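Local coordinates for putative uncharacterized protein (Ustilago maydis, PDB 4GNX) that binds single-stranded DNA as the large subunit of replication protein A, holding the strand with several OB folds and joining its partner subunits through a C-terminal helix, at a contact of chain A with DNA, the interface of chains B and A and a contact of chain B with DNA. Numbering follows the deposited sequence. Chains: chain A, Putative uncharacterized protein; chain B, Putative uncharacterized protein.

Contact 1: a contact of chain A with DNA. Residues chain A 308, 317-318, 343, 345, 362. With nucleotides of chain C.
The best-held polar atom here is the backbone carbonyl O of A:Asn317, gripped by one hydrogen bond from the phenol OH of A:Tyr308 at 2.9 Å. That hydroxyl lies in the carbonyl plane on a lone pair, with a C=O...O angle of 144°, so it ties the loop of A:Asn317 to strand 307-310. The A:Tyr308 ring takes the crowded position between backbone N and carbonyl carbon (chi1 70°), which leaves one face to the DNA. The C5' of DT14 lies over that face, 4.0 Å from the ring centroid and towards the rim. The DT13 phosphate meets the loop, but the bond from A:Asn317 N to OP1 of DT13 (3.1 Å) is bent and weak. A:Lys318, with its chain bent at chi2 and chi3, brings NZ to 3.5 Å from OP1 of DT14, a long salt bridge. The base of DT13 is held differently: the A:Phe362 ring stacks face to face on it, planes 5° apart and centroids 3.7 Å apart. A:Ile345 adds its CD1 tip at 3.4 Å from the deoxyribose O4' of DT14. Stacking and backbone contacts dominate, which would suit binding without regard to sequence. The loop follows the zinc ligand A:Cys316, so the zinc-bearing OB fold of the large subunit uses this patch to hold the strand.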
# COMPACT_ATOMS: atom_id res chain seq x y z
N TYR A 308 -22.06 -14.99 -22.55
CA TYR A 308 -22.44 -16.10 -23.39
C TYR A 308 -23.75 -16.64 -22.87
O TYR A 308 -24.12 -16.38 -21.72
CB TYR A 308 -21.35 -17.19 -23.42
CG TYR A 308 -21.17 -17.97 -22.14
CD1 TYR A 308 -21.66 -19.28 -22.01
CD2 TYR A 308 -20.50 -17.40 -21.05
CE1 TYR A 308 -21.49 -19.98 -20.82
CE2 TYR A 308 -20.33 -18.10 -19.87
CZ TYR A 308 -20.83 -19.38 -19.76
OH TYR A 308 -20.64 -20.03 -18.57
N ASN A 317 -23.00 -24.87 -16.21
CA ASN A 317 -22.69 -23.57 -16.82
C ASN A 317 -22.20 -23.61 -18.26
O ASN A 317 -21.93 -22.56 -18.85
CB ASN A 317 -21.63 -22.82 -16.00
CG ASN A 317 -22.00 -22.64 -14.55
OD1 ASN A 317 -23.17 -22.67 -14.17
ND2 ASN A 317 -20.98 -22.45 -13.71
N LYS A 318 -22.05 -24.81 -18.83
CA LYS A 318 -21.54 -24.97 -20.20
C LYS A 318 -22.33 -24.08 -21.18
O LYS A 318 -23.49 -23.76 -20.93
CB LYS A 318 -21.56 -26.46 -20.60
CG LYS A 318 -21.36 -26.76 -22.09
CD LYS A 318 -19.97 -26.36 -22.63
CE LYS A 318 -20.04 -25.87 -24.08
NZ LYS A 318 -18.74 -25.94 -24.82
N ARG A 343 -24.27 -15.77 -18.71
CA ARG A 343 -23.15 -15.69 -17.80
C ARG A 343 -22.07 -14.79 -18.38
O ARG A 343 -21.93 -14.68 -19.60
CB ARG A 343 -22.57 -17.09 -17.53
CG ARG A 343 -23.47 -17.98 -16.70
CD ARG A 343 -22.71 -19.19 -16.17
NE ARG A 343 -22.03 -18.95 -14.89
CZ ARG A 343 -22.62 -18.95 -13.69
NH1 ARG A 343 -23.93 -19.14 -13.56
NH2 ARG A 343 -21.90 -18.74 -12.60
N ILE A 345 -18.33 -13.50 -19.38
CA ILE A 345 -16.95 -13.85 -19.73
C ILE A 345 -16.17 -12.55 -19.91
O ILE A 345 -15.69 -12.22 -20.98
CB ILE A 345 -16.89 -14.75 -20.97
CG1 ILE A 345 -18.04 -14.41 -21.94
CG2 ILE A 345 -16.98 -16.20 -20.51
CD1 ILE A 345 -18.05 -15.15 -23.27
N PHE A 362 -15.35 -13.84 -14.28
CA PHE A 362 -16.49 -14.69 -14.47
C PHE A 362 -17.70 -14.18 -13.70
O PHE A 362 -17.62 -13.16 -13.02
CB PHE A 362 -16.14 -16.13 -14.12
CG PHE A 362 -15.07 -16.71 -15.00
CD1 PHE A 362 -13.75 -16.80 -14.56
CD2 PHE A 362 -15.37 -17.13 -16.29
CE1 PHE A 362 -12.76 -17.32 -15.38
CE2 PHE A 362 -14.39 -17.66 -17.12
CZ PHE A 362 -13.08 -17.75 -16.66
P DT C 12 -15.27 -22.98 -10.52
OP1 DT C 12 -14.36 -21.80 -10.60
OP2 DT C 12 -16.59 -22.83 -9.87
O5' DT C 12 -15.54 -23.45 -12.02
C5' DT C 12 -16.65 -24.31 -12.34
C4' DT C 12 -16.77 -24.48 -13.83
O4' DT C 12 -15.47 -24.76 -14.40
C3' DT C 12 -17.68 -25.63 -14.27
O3' DT C 12 -18.64 -25.21 -15.26
C2' DT C 12 -16.71 -26.67 -14.80
C1' DT C 12 -15.63 -25.78 -15.36
N1 DT C 12 -14.32 -26.43 -15.59
C2 DT C 12 -13.34 -25.71 -16.24
O2 DT C 12 -13.49 -24.55 -16.60
N3 DT C 12 -12.17 -26.39 -16.43
C4 DT C 12 -11.89 -27.69 -16.07
O4 DT C 12 -10.78 -28.17 -16.31
C5 DT C 12 -12.96 -28.39 -15.41
C7 DT C 12 -12.75 -29.81 -14.97
C6 DT C 12 -14.11 -27.74 -15.21
P DT C 13 -18.74 -25.68 -16.80
OP1 DT C 13 -20.11 -25.32 -17.24
OP2 DT C 13 -18.30 -27.09 -16.95
O5' DT C 13 -17.69 -24.73 -17.53
C5' DT C 13 -17.91 -24.23 -18.87
C4' DT C 13 -18.11 -22.73 -18.86
O4' DT C 13 -18.04 -22.22 -17.52
C3' DT C 13 -17.08 -21.92 -19.63
O3' DT C 13 -17.57 -21.64 -20.93
C2' DT C 13 -17.05 -20.58 -18.91
C1' DT C 13 -17.70 -20.84 -17.55
N1 DT C 13 -16.81 -20.58 -16.42
C2 DT C 13 -17.32 -19.94 -15.30
O2 DT C 13 -18.48 -19.56 -15.22
N3 DT C 13 -16.41 -19.76 -14.29
C4 DT C 13 -15.08 -20.14 -14.28
O4 DT C 13 -14.39 -19.90 -13.29
C5 DT C 13 -14.62 -20.81 -15.48
C7 DT C 13 -13.20 -21.26 -15.56
C6 DT C 13 -15.50 -20.99 -16.47
P DT C 14 -17.13 -22.54 -22.15
OP1 DT C 14 -18.19 -23.58 -22.31
OP2 DT C 14 -15.71 -22.95 -22.00
O5' DT C 14 -17.22 -21.43 -23.29
C5' DT C 14 -18.24 -20.43 -23.24
C4' DT C 14 -18.06 -19.47 -24.39
O4' DT C 14 -17.24 -18.37 -23.94
C3' DT C 14 -17.35 -20.07 -25.60
O3' DT C 14 -17.88 -19.61 -26.84
C2' DT C 14 -15.91 -19.64 -25.43
C1' DT C 14 -15.99 -18.35 -24.62
N1 DT C 14 -14.92 -18.25 -23.61
C2 DT C 14 -14.03 -17.21 -23.71
O2 DT C 14 -14.09 -16.36 -24.57
N3 DT C 14 -13.05 -17.21 -22.74
C4 DT C 14 -12.88 -18.12 -21.71
O4 DT C 14 -11.96 -17.99 -20.92
C5 DT C 14 -13.86 -19.20 -21.68
C7 DT C 14 -13.76 -20.24 -20.61
C6 DT C 14 -14.81 -19.21 -22.61

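Contact 2: the interface of chains B and A. Residues chain B 125-126, 128-129, 132; chain A 433, 436-437, 439-440.
This is an apolar helix-helix interface between the C-terminal helices of two replication protein A subunits, helix 117-135 of chain B and helix 429-441 of chain A. In this family such helices form the bundle that joins the subunits of the trimer, so the patch very likely helps hold the assembly together. The side chains pack mostly crosswise, and the contact between the helices is made essentially by carbon. A:Leu436 and A:Ile440, one turn apart on the same helix, do most of the work from chain A. A:Ile440 has CG1 anti to the carbonyl carbon (chi1 -62°), and this sends its CD1 tip between B:Leu125 and B:Val128. There it lies 3.7 Å from CD2 of B:Leu125 and 3.8 Å from CG1 of B:Val128, crossing both side chains at about a right angle. The other branch of A:Ile440, CG2, faces the same valine and CD1 of B:Leu132. B:Leu125 is forked across the helix of chain A: while CD2 takes the isoleucine, CD1 turns to A:Val437 and touches its CG2 at 3.7 Å. B:His129, with CG anti to its backbone N (chi1 -175°), lays the ND1-CE1 side of its imidazole against CB of A:Ala439, CE1 at 3.9 Å. At its root, CB of B:His129 meets CD2 of A:Leu436 at 3.5 Å.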
# COMPACT_ATOMS: atom_id res chain seq x y z
N LEU B 125 -2.01 11.25 -1.66
CA LEU B 125 -0.94 10.35 -1.27
C LEU B 125 -0.48 9.53 -2.45
O LEU B 125 0.69 9.16 -2.55
CB LEU B 125 -1.37 9.46 -0.11
CG LEU B 125 -1.72 10.21 1.18
CD1 LEU B 125 -2.20 9.25 2.26
CD2 LEU B 125 -0.55 11.03 1.70
N GLU B 126 -1.40 9.23 -3.34
CA GLU B 126 -1.07 8.36 -4.44
C GLU B 126 -0.16 9.12 -5.38
O GLU B 126 0.80 8.56 -5.90
CB GLU B 126 -2.34 7.89 -5.13
CG GLU B 126 -2.22 6.50 -5.73
CD GLU B 126 -3.44 6.05 -6.53
OE1 GLU B 126 -3.43 4.85 -6.92
OE2 GLU B 126 -4.37 6.89 -6.77
N VAL B 128 1.82 11.65 -4.43
CA VAL B 128 3.12 11.72 -3.76
C VAL B 128 3.86 10.40 -4.03
O VAL B 128 4.97 10.38 -4.59
CB VAL B 128 2.98 12.02 -2.24
CG1 VAL B 128 4.31 11.97 -1.53
CG2 VAL B 128 2.36 13.40 -2.05
N HIS B 129 3.21 9.30 -3.67
CA HIS B 129 3.84 8.00 -3.81
C HIS B 129 4.32 7.75 -5.22
O HIS B 129 5.45 7.32 -5.42
CB HIS B 129 2.91 6.88 -3.34
CG HIS B 129 3.55 5.53 -3.35
ND1 HIS B 129 4.49 5.18 -2.46
CD2 HIS B 129 3.40 4.47 -4.22
CE1 HIS B 129 4.92 3.94 -2.73
NE2 HIS B 129 4.27 3.50 -3.81
N LEU B 132 7.33 9.92 -5.98
CA LEU B 132 8.48 9.39 -5.30
C LEU B 132 9.08 8.19 -5.99
O LEU B 132 10.28 8.00 -5.95
CB LEU B 132 8.13 9.01 -3.88
CG LEU B 132 8.16 10.19 -2.91
CD1 LEU B 132 7.53 9.77 -1.59
CD2 LEU B 132 9.59 10.69 -2.73
N GLY A 433 -5.14 4.41 2.26
CA GLY A 433 -4.50 5.65 2.66
C GLY A 433 -3.41 5.50 3.69
O GLY A 433 -2.29 5.97 3.48
N LEU A 436 -0.31 3.92 2.28
CA LEU A 436 0.45 4.94 1.59
C LEU A 436 1.21 5.90 2.51
O LEU A 436 2.34 6.29 2.19
CB LEU A 436 -0.44 5.74 0.63
CG LEU A 436 -0.77 5.10 -0.72
CD1 LEU A 436 -1.87 5.82 -1.49
CD2 LEU A 436 0.52 5.09 -1.51
N VAL A 437 0.59 6.29 3.64
CA VAL A 437 1.31 7.11 4.62
C VAL A 437 2.60 6.42 5.02
O VAL A 437 3.68 6.99 4.88
CB VAL A 437 0.49 7.43 5.85
CG1 VAL A 437 1.27 8.34 6.77
CG2 VAL A 437 -0.78 8.14 5.44
N ALA A 439 4.17 4.16 3.53
CA ALA A 439 5.07 4.01 2.40
C ALA A 439 5.86 5.30 2.19
O ALA A 439 7.07 5.28 2.07
CB ALA A 439 4.30 3.61 1.15
N ILE A 440 5.15 6.42 2.20
CA ILE A 440 5.73 7.76 2.04
C ILE A 440 6.73 8.18 3.15
O ILE A 440 7.84 8.65 2.85
CB ILE A 440 4.62 8.82 1.86
CG1 ILE A 440 3.81 8.53 0.59
CG2 ILE A 440 5.22 10.21 1.79
CD1 ILE A 440 2.51 9.27 0.47

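Contact 3: a contact of chain A with DNA. Residues chain A 180, 205, 215-218. With nucleotides of chain C.
Packing is tightest over the indole of A:Trp180, where the base of DT6 lies on one face with the planes 15° apart. The pyrimidine sits over both rings, offset towards the rim, with C4 of DT6 3.4 Å from CG of A:Trp180. The outer edge of the same indole is driven at the base of DT7, nearly upright to it at 76°, with CZ2 of A:Trp180 3.5 Å from C4 of DT7. The rotation of the indole is fixed at its edge: NE1 of A:Trp180 gives a nearly straight, in-plane hydrogen bond to OG of A:Ser215 at 2.9 Å. A polar clamp closes this packed side. A:Lys205, its chain bent at chi3 (59°), swings NZ to OP2 of DT6 at 2.9 Å in a salt bridge and hydrogen bond, and also donates to O4 of DT7 at 3.2 Å, so one amine, presumably charged, joins a phosphate to a base. DT5 is held more lightly, by the backbone N of A:Ser218, which donates to its O2 at 2.9 Å. A:Phe217 lays the CE2 edge of its ring against C2' of the DT5 sugar, 3.8 Å away, beside the DT6 phosphate. The site lies on an OB fold, with A:Trp180 ending strand 174-180, A:Lys205 in strand 204-207 and A:Ser215 to A:Phe217 in strand 213-217.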
# COMPACT_ATOMS: atom_id res chain seq x y z
N TRP A 180 16.38 -16.86 6.77
CA TRP A 180 17.02 -16.47 5.53
C TRP A 180 18.50 -16.39 5.70
O TRP A 180 19.00 -16.40 6.82
CB TRP A 180 16.49 -15.13 5.09
CG TRP A 180 14.99 -15.05 4.94
CD1 TRP A 180 14.08 -14.52 5.84
CD2 TRP A 180 14.18 -15.48 3.78
NE1 TRP A 180 12.81 -14.60 5.35
CE2 TRP A 180 12.80 -15.16 4.12
CE3 TRP A 180 14.46 -16.07 2.55
CZ2 TRP A 180 11.75 -15.44 3.26
CZ3 TRP A 180 13.40 -16.35 1.69
CH2 TRP A 180 12.07 -16.04 2.04
N LYS A 205 7.93 -11.55 11.04
CA LYS A 205 6.84 -11.24 10.11
C LYS A 205 5.79 -12.34 10.11
O LYS A 205 6.14 -13.52 10.03
CB LYS A 205 7.35 -11.02 8.69
CG LYS A 205 6.30 -10.39 7.78
CD LYS A 205 6.68 -10.40 6.30
CE LYS A 205 6.91 -11.81 5.77
NZ LYS A 205 7.21 -11.80 4.31
N SER A 215 8.12 -15.54 9.21
CA SER A 215 9.34 -15.26 8.48
C SER A 215 10.13 -14.19 9.22
O SER A 215 9.55 -13.31 9.86
CB SER A 215 9.01 -14.77 7.07
OG SER A 215 10.15 -14.14 6.51
N MET A 216 11.45 -14.27 9.11
CA MET A 216 12.33 -13.28 9.73
C MET A 216 12.60 -12.07 8.84
O MET A 216 12.62 -12.17 7.62
CB MET A 216 13.64 -13.91 10.18
CG MET A 216 13.43 -14.84 11.37
SD MET A 216 14.76 -14.84 12.60
CE MET A 216 16.13 -15.40 11.59
N PHE A 217 12.79 -10.93 9.49
CA PHE A 217 13.36 -9.74 8.87
C PHE A 217 14.84 -9.59 9.24
O PHE A 217 15.30 -10.15 10.24
CB PHE A 217 12.62 -8.50 9.33
CG PHE A 217 11.32 -8.29 8.64
CD1 PHE A 217 10.21 -7.84 9.34
CD2 PHE A 217 11.19 -8.54 7.27
CE1 PHE A 217 9.00 -7.64 8.71
CE2 PHE A 217 9.99 -8.34 6.63
CZ PHE A 217 8.89 -7.88 7.34
N SER A 218 15.56 -8.82 8.43
CA SER A 218 16.95 -8.44 8.70
C SER A 218 17.13 -8.13 10.17
O SER A 218 18.11 -8.54 10.80
CB SER A 218 17.29 -7.20 7.86
OG SER A 218 18.44 -6.51 8.33
P DT C 5 13.24 -4.22 -0.96
OP1 DT C 5 12.20 -4.33 -2.01
OP2 DT C 5 13.11 -3.16 0.08
O5' DT C 5 13.24 -5.64 -0.23
C5' DT C 5 12.11 -6.06 0.59
C4' DT C 5 12.40 -7.33 1.35
O4' DT C 5 13.67 -7.24 2.03
C3' DT C 5 11.38 -7.67 2.44
O3' DT C 5 11.29 -9.09 2.63
C2' DT C 5 11.99 -7.06 3.68
C1' DT C 5 13.48 -7.30 3.45
N1 DT C 5 14.38 -6.31 4.07
C2 DT C 5 15.00 -6.66 5.25
O2 DT C 5 14.82 -7.73 5.80
N3 DT C 5 15.83 -5.69 5.77
C4 DT C 5 16.10 -4.45 5.24
O4 DT C 5 16.88 -3.69 5.82
C5 DT C 5 15.42 -4.15 4.00
C7 DT C 5 15.65 -2.82 3.35
C6 DT C 5 14.60 -5.08 3.49
P DT C 6 9.97 -10.01 2.51
OP1 DT C 6 8.79 -9.23 2.05
OP2 DT C 6 9.87 -10.79 3.77
O5' DT C 6 10.40 -10.99 1.33
C5' DT C 6 10.31 -10.57 -0.05
C4' DT C 6 11.36 -11.26 -0.90
O4' DT C 6 12.68 -11.04 -0.35
C3' DT C 6 11.20 -12.77 -1.05
O3' DT C 6 11.31 -13.13 -2.43
C2' DT C 6 12.30 -13.36 -0.18
C1' DT C 6 13.36 -12.27 -0.13
N1 DT C 6 14.06 -12.17 1.17
C2 DT C 6 15.41 -12.42 1.22
O2 DT C 6 16.07 -12.73 0.24
N3 DT C 6 15.97 -12.30 2.47
C4 DT C 6 15.33 -11.96 3.64
O4 DT C 6 15.97 -11.89 4.69
C5 DT C 6 13.92 -11.70 3.52
C7 DT C 6 13.14 -11.32 4.74
C6 DT C 6 13.36 -11.82 2.31
P DT C 7 10.02 -13.74 -3.13
OP1 DT C 7 10.24 -13.78 -4.60
OP2 DT C 7 8.84 -13.03 -2.58
O5' DT C 7 10.04 -15.23 -2.56
C5' DT C 7 11.18 -16.10 -2.79
C4' DT C 7 10.90 -17.49 -2.28
O4' DT C 7 10.76 -17.49 -0.84
C3' DT C 7 9.63 -18.15 -2.81
O3' DT C 7 9.87 -19.55 -2.91
C2' DT C 7 8.61 -17.85 -1.72
C1' DT C 7 9.46 -17.92 -0.46
N1 DT C 7 9.03 -17.08 0.67
C2 DT C 7 8.99 -17.66 1.91
O2 DT C 7 9.25 -18.83 2.11
N3 DT C 7 8.62 -16.82 2.93
C4 DT C 7 8.31 -15.47 2.84
O4 DT C 7 8.00 -14.85 3.84
C5 DT C 7 8.38 -14.92 1.50
C7 DT C 7 8.05 -13.48 1.30
C6 DT C 7 8.74 -15.74 0.50

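Contact 4: a contact of chain B with DNA. Residues chain B 38, 71, 73, 94-96, 98, 107-110. With nucleotides of chain C.
Hydrogen bonds to the base of DT21 come first. The hydroxyl OG1 of B:Thr96 straddles its Watson-Crick edge, donating to O4 at 2.6 Å and accepting from N3, and can do both because a hydroxyl gives one bond while taking another. On the sugar edge, OG of B:Ser107, anti to its backbone N (chi1 155°), donates to O2 at 2.7 Å. The two hydroxyls thus read the polar rim of the thymine. The amide O of B:Gln38, OE1, stands 3.1 Å from O4; both atoms can only accept, so as modelled they clash, and a flipped amide would put a donor there instead. Among phosphate contacts, NE2 of B:His110, if protonated, can donate to OP1 of DT21, 3.0 Å away. B:Asp73 is poorly ordered, and its approach to the phosphate of DT22 carries no weight. Apolar contact is modest: CD2 of B:Leu94 meets the methyl C7 of DT21 at 3.6 Å. Within the protein, OG of B:Ser108 donates to the carbonyl O of B:Leu94 at 2.9 Å, tying two strands together. The site spans the OB fold of chain B: B:Leu94 and B:Thr96 lie in strand 90-100, B:Ser107 and B:Ser108 in strand 103-108, and B:His110 opens strand 110-113.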
# COMPACT_ATOMS: atom_id res chain seq x y z
N GLN B 38 -2.13 8.99 -20.23
CA GLN B 38 -3.33 8.93 -19.43
C GLN B 38 -2.99 9.29 -18.02
O GLN B 38 -1.90 8.96 -17.55
CB GLN B 38 -3.93 7.54 -19.47
CG GLN B 38 -4.95 7.34 -20.57
CD GLN B 38 -5.97 6.26 -20.23
OE1 GLN B 38 -7.17 6.54 -20.17
NE2 GLN B 38 -5.50 5.03 -20.00
N TRP B 71 -16.70 14.34 -23.92
CA TRP B 71 -17.35 14.38 -25.23
C TRP B 71 -18.66 13.66 -25.26
O TRP B 71 -18.83 12.62 -24.62
CB TRP B 71 -16.37 13.92 -26.31
CG TRP B 71 -15.13 14.79 -26.28
CD1 TRP B 71 -13.99 14.64 -25.48
CD2 TRP B 71 -14.89 16.02 -27.04
NE1 TRP B 71 -13.08 15.65 -25.71
CE2 TRP B 71 -13.56 16.51 -26.63
CE3 TRP B 71 -15.62 16.74 -27.99
CZ2 TRP B 71 -13.01 17.66 -27.17
CZ3 TRP B 71 -15.05 17.90 -28.52
CH2 TRP B 71 -13.78 18.35 -28.12
N ASP B 73 -21.82 11.91 -27.45
CA ASP B 73 -22.07 11.16 -28.70
C ASP B 73 -23.53 10.72 -28.84
O ASP B 73 -24.18 10.34 -27.86
CB ASP B 73 -21.13 9.94 -28.81
CG ASP B 73 -19.67 10.32 -29.06
OD1 ASP B 73 -19.00 10.77 -28.10
OD2 ASP B 73 -19.20 10.16 -30.20
N LEU B 94 -10.69 10.82 -15.09
CA LEU B 94 -9.77 10.02 -15.89
C LEU B 94 -9.67 10.67 -17.27
O LEU B 94 -10.70 11.01 -17.87
CB LEU B 94 -10.29 8.60 -15.98
CG LEU B 94 -9.24 7.57 -16.40
CD1 LEU B 94 -9.44 6.25 -15.67
CD2 LEU B 94 -9.32 7.36 -17.89
N GLY B 95 -8.47 10.85 -17.81
CA GLY B 95 -8.36 11.61 -19.07
C GLY B 95 -7.00 11.60 -19.73
O GLY B 95 -6.10 10.96 -19.25
N THR B 96 -6.86 12.30 -20.85
CA THR B 96 -5.56 12.49 -21.48
C THR B 96 -5.23 13.98 -21.46
O THR B 96 -6.11 14.83 -21.68
CB THR B 96 -5.54 11.99 -22.94
OG1 THR B 96 -6.29 10.78 -23.06
CG2 THR B 96 -4.13 11.69 -23.40
N LYS B 98 -3.90 17.37 -22.94
CA LYS B 98 -3.87 17.91 -24.30
C LYS B 98 -3.54 19.39 -24.34
O LYS B 98 -3.81 20.15 -23.39
CB LYS B 98 -5.18 17.63 -25.05
CG LYS B 98 -5.60 16.17 -24.99
CD LYS B 98 -6.10 15.61 -26.31
CE LYS B 98 -5.99 14.09 -26.31
NZ LYS B 98 -7.00 13.42 -27.20
N SER B 107 -8.60 16.07 -21.74
CA SER B 107 -9.65 15.46 -22.54
C SER B 107 -10.07 14.18 -21.84
O SER B 107 -9.26 13.28 -21.64
CB SER B 107 -9.15 15.15 -23.94
OG SER B 107 -9.91 14.09 -24.46
N SER B 108 -11.34 14.12 -21.44
CA SER B 108 -11.81 13.07 -20.54
C SER B 108 -12.91 12.22 -21.13
O SER B 108 -13.70 12.69 -21.93
CB SER B 108 -12.34 13.68 -19.24
OG SER B 108 -13.03 12.72 -18.45
N GLY B 109 -12.97 10.96 -20.71
CA GLY B 109 -14.09 10.10 -21.04
C GLY B 109 -14.89 9.84 -19.80
O GLY B 109 -16.12 9.86 -19.81
N HIS B 110 -14.19 9.61 -18.70
CA HIS B 110 -14.88 9.22 -17.49
C HIS B 110 -14.72 10.23 -16.39
O HIS B 110 -13.63 10.78 -16.16
CB HIS B 110 -14.42 7.84 -17.07
CG HIS B 110 -14.33 6.84 -18.20
ND1 HIS B 110 -15.36 6.04 -18.57
CD2 HIS B 110 -13.27 6.53 -19.07
CE1 HIS B 110 -14.98 5.26 -19.60
NE2 HIS B 110 -13.70 5.56 -19.90
P DT C 20 -11.85 2.89 -28.15
OP1 DT C 20 -13.20 3.42 -28.48
OP2 DT C 20 -10.70 3.27 -29.01
O5' DT C 20 -11.49 3.26 -26.65
C5' DT C 20 -12.20 2.68 -25.53
C4' DT C 20 -11.82 3.33 -24.21
O4' DT C 20 -10.79 2.57 -23.54
C3' DT C 20 -11.34 4.78 -24.26
O3' DT C 20 -12.20 5.62 -23.48
C2' DT C 20 -9.95 4.76 -23.63
C1' DT C 20 -9.57 3.29 -23.56
N1 DT C 20 -8.78 2.79 -24.70
C2 DT C 20 -8.38 1.47 -24.70
O2 DT C 20 -8.64 0.70 -23.78
N3 DT C 20 -7.67 1.08 -25.80
C4 DT C 20 -7.32 1.87 -26.89
O4 DT C 20 -6.66 1.38 -27.81
C5 DT C 20 -7.77 3.24 -26.83
C7 DT C 20 -7.44 4.16 -27.96
C6 DT C 20 -8.47 3.63 -25.76
P DT C 21 -13.74 5.95 -23.84
OP1 DT C 21 -14.60 5.39 -22.77
OP2 DT C 21 -14.01 5.58 -25.26
O5' DT C 21 -13.82 7.53 -23.73
C5' DT C 21 -14.86 8.28 -24.39
C4' DT C 21 -14.27 9.39 -25.23
O4' DT C 21 -13.23 10.07 -24.49
C3' DT C 21 -13.65 8.95 -26.56
O3' DT C 21 -14.22 9.68 -27.67
C2' DT C 21 -12.15 9.11 -26.36
C1' DT C 21 -12.01 10.12 -25.23
N1 DT C 21 -10.90 9.86 -24.28
C2 DT C 21 -9.76 10.63 -24.36
O2 DT C 21 -9.61 11.52 -25.19
N3 DT C 21 -8.80 10.33 -23.43
C4 DT C 21 -8.86 9.35 -22.45
O4 DT C 21 -7.91 9.19 -21.69
C5 DT C 21 -10.08 8.59 -22.42
C7 DT C 21 -10.24 7.51 -21.40
C6 DT C 21 -11.03 8.88 -23.32
P DT C 22 -15.79 9.58 -28.06
OP1 DT C 22 -16.52 10.56 -27.22
OP2 DT C 22 -16.19 8.16 -28.04
O5' DT C 22 -15.98 10.08 -29.56
C5' DT C 22 -14.93 9.95 -30.54
C4' DT C 22 -14.17 11.25 -30.64
O4' DT C 22 -12.92 11.16 -29.93
C3' DT C 22 -13.80 11.69 -32.05
O3' DT C 22 -13.76 13.13 -32.10
C2' DT C 22 -12.43 11.06 -32.26
C1' DT C 22 -11.85 10.91 -30.85
N1 DT C 22 -11.30 9.58 -30.52
C2 DT C 22 -10.19 9.52 -29.70
O2 DT C 22 -9.62 10.51 -29.27
N3 DT C 22 -9.75 8.25 -29.41
C4 DT C 22 -10.31 7.06 -29.84
O4 DT C 22 -9.81 5.99 -29.51
C5 DT C 22 -11.48 7.19 -30.69
C7 DT C 22 -12.15 5.96 -31.20
C6 DT C 22 -11.91 8.43 -30.97

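Three patches hold the same DNA chain of 25 modelled nucleotides: contact 3 near DT6, contact 1 near DT13 and contact 4 near DT21. Between the centres of their C-alpha atoms, contacts 1 and 3 are about 43 Å apart, contacts 1 and 4 about 32 Å and contacts 3 and 4 about 45 Å. Contact 2, made of protein alone, lies about 24 Å from contact 3, 25 Å from contact 4 and 39 Å from contact 1. Contacts 1, 2 and 3 draw on chain A, contacts 2 and 4 on chain B; contact 2 joins the two and probably lets their OB folds act on one strand.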